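Local atomic coordinates of subtilisin-like serine protease (Fervidobacterium pennivorans, PDB entry 1R6V), a protein that degrades keratin into peptides as a subtilisin-like serine protease, enabling its bacterium to grow on native feathers. Residues A[411-416]-A[434-439]. The protein carries 1 engineered substitution. Residues are numbered along the deposited sequence; the frame is centred on the assembly and turned at random.
Sequences ENTAFD and DAALQG
Thr413, in the last turn of the helix that runs through 403-413, sets its branched side chain against Ala435 and Ala436 of helix 433-438, and the pair of segments illustrates how closely two helices can approach where one of them offers alanines, so that a threonine reaches its backbone as well as its methyls. The nearest CA atoms, those of Thr413 and Ala436, are 5.5 Å apart. Each branch of the threonine has its own neighbour. CB of Thr413 abuts CB of Ala435 at 3.7 Å, and the same alanine methyl lies 3.8 Å from Thr413 O. The CG2 methyl of Thr413 rests near Ala435 O, 3.6 Å away. On the other branch, OG1 of Thr413 comes within 3.4 Å of both CA and CB of Ala436. A chi1 of 57° swings this hydroxyl in beside its own backbone, where it faces Ala436 and still reaches Leu409 O, one turn back. The hydroxyl's hydrogen bond thus goes to its own helix, and its contact with Ala436 is van der Waals.

The tight part is this wedging of Thr413 against both alanines. Ala436 is buried, its methyl also touching Leu394 of helix 380-397, whereas on the solvent side Thr413 and Ala435 remain partly exposed. The whole interface buries just 135 Å², both sides summed. Small-residue packing of this kind joins the last two helices of the peptidase S8 domain, which follow the long helix that carries, near its start, the serine inferred to be the nucleophile, as in other enzymes of the subtilisin fold.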
ATOM      1  N   GLU A 411       3.992  22.234   3.899  1.00 12.31           N
ATOM      2  CA  GLU A 411       4.568  22.521   2.597  1.00 12.85           C
ATOM      3  C   GLU A 411       4.560  24.015   2.293  1.00 13.47           C
ATOM      4  O   GLU A 411       5.521  24.535   1.727  1.00 13.03           O
ATOM      5  CB  GLU A 411       3.821  21.742   1.517  1.00 14.78           C
ATOM      6  CG  GLU A 411       4.034  20.219   1.638  1.00 12.51           C
ATOM      7  CD  GLU A 411       3.151  19.405   0.714  1.00 14.95           C
ATOM      8  OE1 GLU A 411       2.362  19.997  -0.060  1.00 13.02           O
ATOM      9  OE2 GLU A 411       3.245  18.157   0.771  1.00 13.27           O
ATOM     10  N   ASN A 412       3.494  24.702   2.696  1.00 13.23           N
ATOM     11  CA  ASN A 412       3.394  26.137   2.458  1.00 15.81           C
ATOM     12  C   ASN A 412       4.369  26.965   3.287  1.00 16.25           C
ATOM     13  O   ASN A 412       4.691  28.096   2.903  1.00 18.31           O
ATOM     14  CB  ASN A 412       1.970  26.637   2.739  1.00 16.08           C
ATOM     15  CG  ASN A 412       0.960  26.124   1.731  1.00 17.97           C
ATOM     16  OD1 ASN A 412       1.321  25.641   0.659  1.00 20.75           O
ATOM     17  ND2 ASN A 412      -0.321  26.244   2.069  1.00 18.43           N
ATOM     18  N   THR A 413       4.855  26.415   4.397  1.00 13.95           N
ATOM     19  CA  THR A 413       5.764  27.161   5.264  1.00 14.89           C
ATOM     20  C   THR A 413       7.194  26.650   5.308  1.00 16.22           C
ATOM     21  O   THR A 413       8.029  27.181   6.058  1.00 16.67           O
ATOM     22  CB  THR A 413       5.222  27.232   6.722  1.00 12.54           C
ATOM     23  OG1 THR A 413       5.007  25.904   7.233  1.00 14.30           O
ATOM     24  CG2 THR A 413       3.912  28.000   6.768  1.00 14.81           C
ATOM     25  N   ALA A 414       7.484  25.633   4.500  1.00 15.95           N
ATOM     26  CA  ALA A 414       8.829  25.061   4.468  1.00 14.28           C
ATOM     27  C   ALA A 414       9.824  26.069   3.928  1.00 17.04           C
ATOM     28  O   ALA A 414       9.482  26.907   3.102  1.00 17.84           O
ATOM     29  CB  ALA A 414       8.858  23.798   3.603  1.00 13.75           C
ATOM     30  N   PHE A 415      11.057  25.975   4.404  1.00 17.09           N
ATOM     31  CA  PHE A 415      12.112  26.865   3.962  1.00 19.88           C
ATOM     32  C   PHE A 415      12.687  26.283   2.690  1.00 21.80           C
ATOM     33  O   PHE A 415      13.182  25.150   2.667  1.00 18.62           O
ATOM     34  CB  PHE A 415      13.191  26.964   5.029  1.00 20.79           C
ATOM     35  CG  PHE A 415      14.373  27.773   4.611  1.00 25.47           C
ATOM     36  CD1 PHE A 415      15.650  27.237   4.678  1.00 26.34           C
ATOM     37  CD2 PHE A 415      14.204  29.059   4.117  1.00 26.64           C
ATOM     38  CE1 PHE A 415      16.753  27.976   4.256  1.00 29.47           C
ATOM     39  CE2 PHE A 415      15.298  29.811   3.688  1.00 28.03           C
ATOM     40  CZ  PHE A 415      16.574  29.266   3.756  1.00 28.43           C
ATOM     41  N   ASP A 416      12.603  27.064   1.619  1.00 23.79           N
ATOM     42  CA  ASP A 416      13.098  26.639   0.324  1.00 25.42           C
ATOM     43  C   ASP A 416      14.588  26.964   0.273  1.00 27.01           C
ATOM     44  O   ASP A 416      14.985  27.994  -0.268  1.00 25.98           O
ATOM     45  CB  ASP A 416      12.340  27.405  -0.765  1.00 29.73           C
ATOM     46  CG  ASP A 416      12.858  27.118  -2.147  1.00 30.00           C
ATOM     47  OD1 ASP A 416      12.548  27.908  -3.059  1.00 31.97           O
ATOM     48  OD2 ASP A 416      13.572  26.109  -2.322  1.00 34.24           O
ATOM     49  N   ASP A 434       8.220  26.958  13.484  1.00 15.82           N
ATOM     50  CA  ASP A 434       7.827  28.312  13.823  1.00 17.09           C
ATOM     51  C   ASP A 434       6.916  28.940  12.771  1.00 17.30           C
ATOM     52  O   ASP A 434       5.883  29.519  13.124  1.00 17.64           O
ATOM     53  CB  ASP A 434       9.052  29.204  14.145  1.00 17.95           C
ATOM     54  CG  ASP A 434      10.109  29.237  13.039  1.00 19.57           C
ATOM     55  OD1 ASP A 434       9.967  28.548  12.009  1.00 18.30           O
ATOM     56  OD2 ASP A 434      11.115  29.972  13.217  1.00 19.94           O
ATOM     57  N   ALA A 435       7.270  28.809  11.494  1.00 15.21           N
ATOM     58  CA  ALA A 435       6.445  29.363  10.423  1.00 16.12           C
ATOM     59  C   ALA A 435       5.117  28.611  10.327  1.00 15.87           C
ATOM     60  O   ALA A 435       4.054  29.211  10.120  1.00 15.72           O
ATOM     61  CB  ALA A 435       7.189  29.301   9.079  1.00 13.87           C
ATOM     62  N   ALA A 436       5.161  27.292  10.492  1.00 15.01           N
ATOM     63  CA  ALA A 436       3.926  26.510  10.413  1.00 14.64           C
ATOM     64  C   ALA A 436       2.957  26.876  11.532  1.00 15.75           C
ATOM     65  O   ALA A 436       1.749  27.019  11.307  1.00 14.56           O
ATOM     66  CB  ALA A 436       4.243  25.010  10.471  1.00 15.27           C
ATOM     67  N   LEU A 437       3.482  27.051  12.740  1.00 15.46           N
ATOM     68  CA  LEU A 437       2.628  27.353  13.881  1.00 17.36           C
ATOM     69  C   LEU A 437       1.920  28.702  13.734  1.00 18.73           C
ATOM     70  O   LEU A 437       0.839  28.903  14.292  1.00 19.52           O
ATOM     71  CB  LEU A 437       3.445  27.316  15.179  1.00 16.71           C
ATOM     72  CG  LEU A 437       2.669  27.297  16.497  1.00 18.68           C
ATOM     73  CD1 LEU A 437       1.768  26.073  16.565  1.00 19.22           C
ATOM     74  CD2 LEU A 437       3.662  27.295  17.635  1.00 20.53           C
ATOM     75  N   GLN A 438       2.530  29.617  12.992  1.00 20.45           N
ATOM     76  CA  GLN A 438       1.932  30.931  12.771  1.00 22.98           C
ATOM     77  C   GLN A 438       0.633  30.791  12.002  1.00 23.40           C
ATOM     78  O   GLN A 438      -0.308  31.566  12.193  1.00 24.62           O
ATOM     79  CB  GLN A 438       2.886  31.839  11.995  1.00 25.66           C
ATOM     80  CG  GLN A 438       4.083  32.276  12.815  1.00 32.24           C
ATOM     81  CD  GLN A 438       4.899  33.338  12.124  1.00 35.14           C
ATOM     82  OE1 GLN A 438       4.360  34.346  11.674  1.00 37.17           O
ATOM     83  NE2 GLN A 438       6.205  33.123  12.039  1.00 38.76           N
ATOM     84  N   GLY A 439       0.590  29.791  11.132  1.00 21.67           N
ATOM     85  CA  GLY A 439      -0.594  29.552  10.342  1.00 22.68           C
ATOM     86  C   GLY A 439      -0.899  30.721   9.428  1.00 23.28           C
ATOM     87  O   GLY A 439       0.004  31.425   8.975  1.00 22.20           O
TER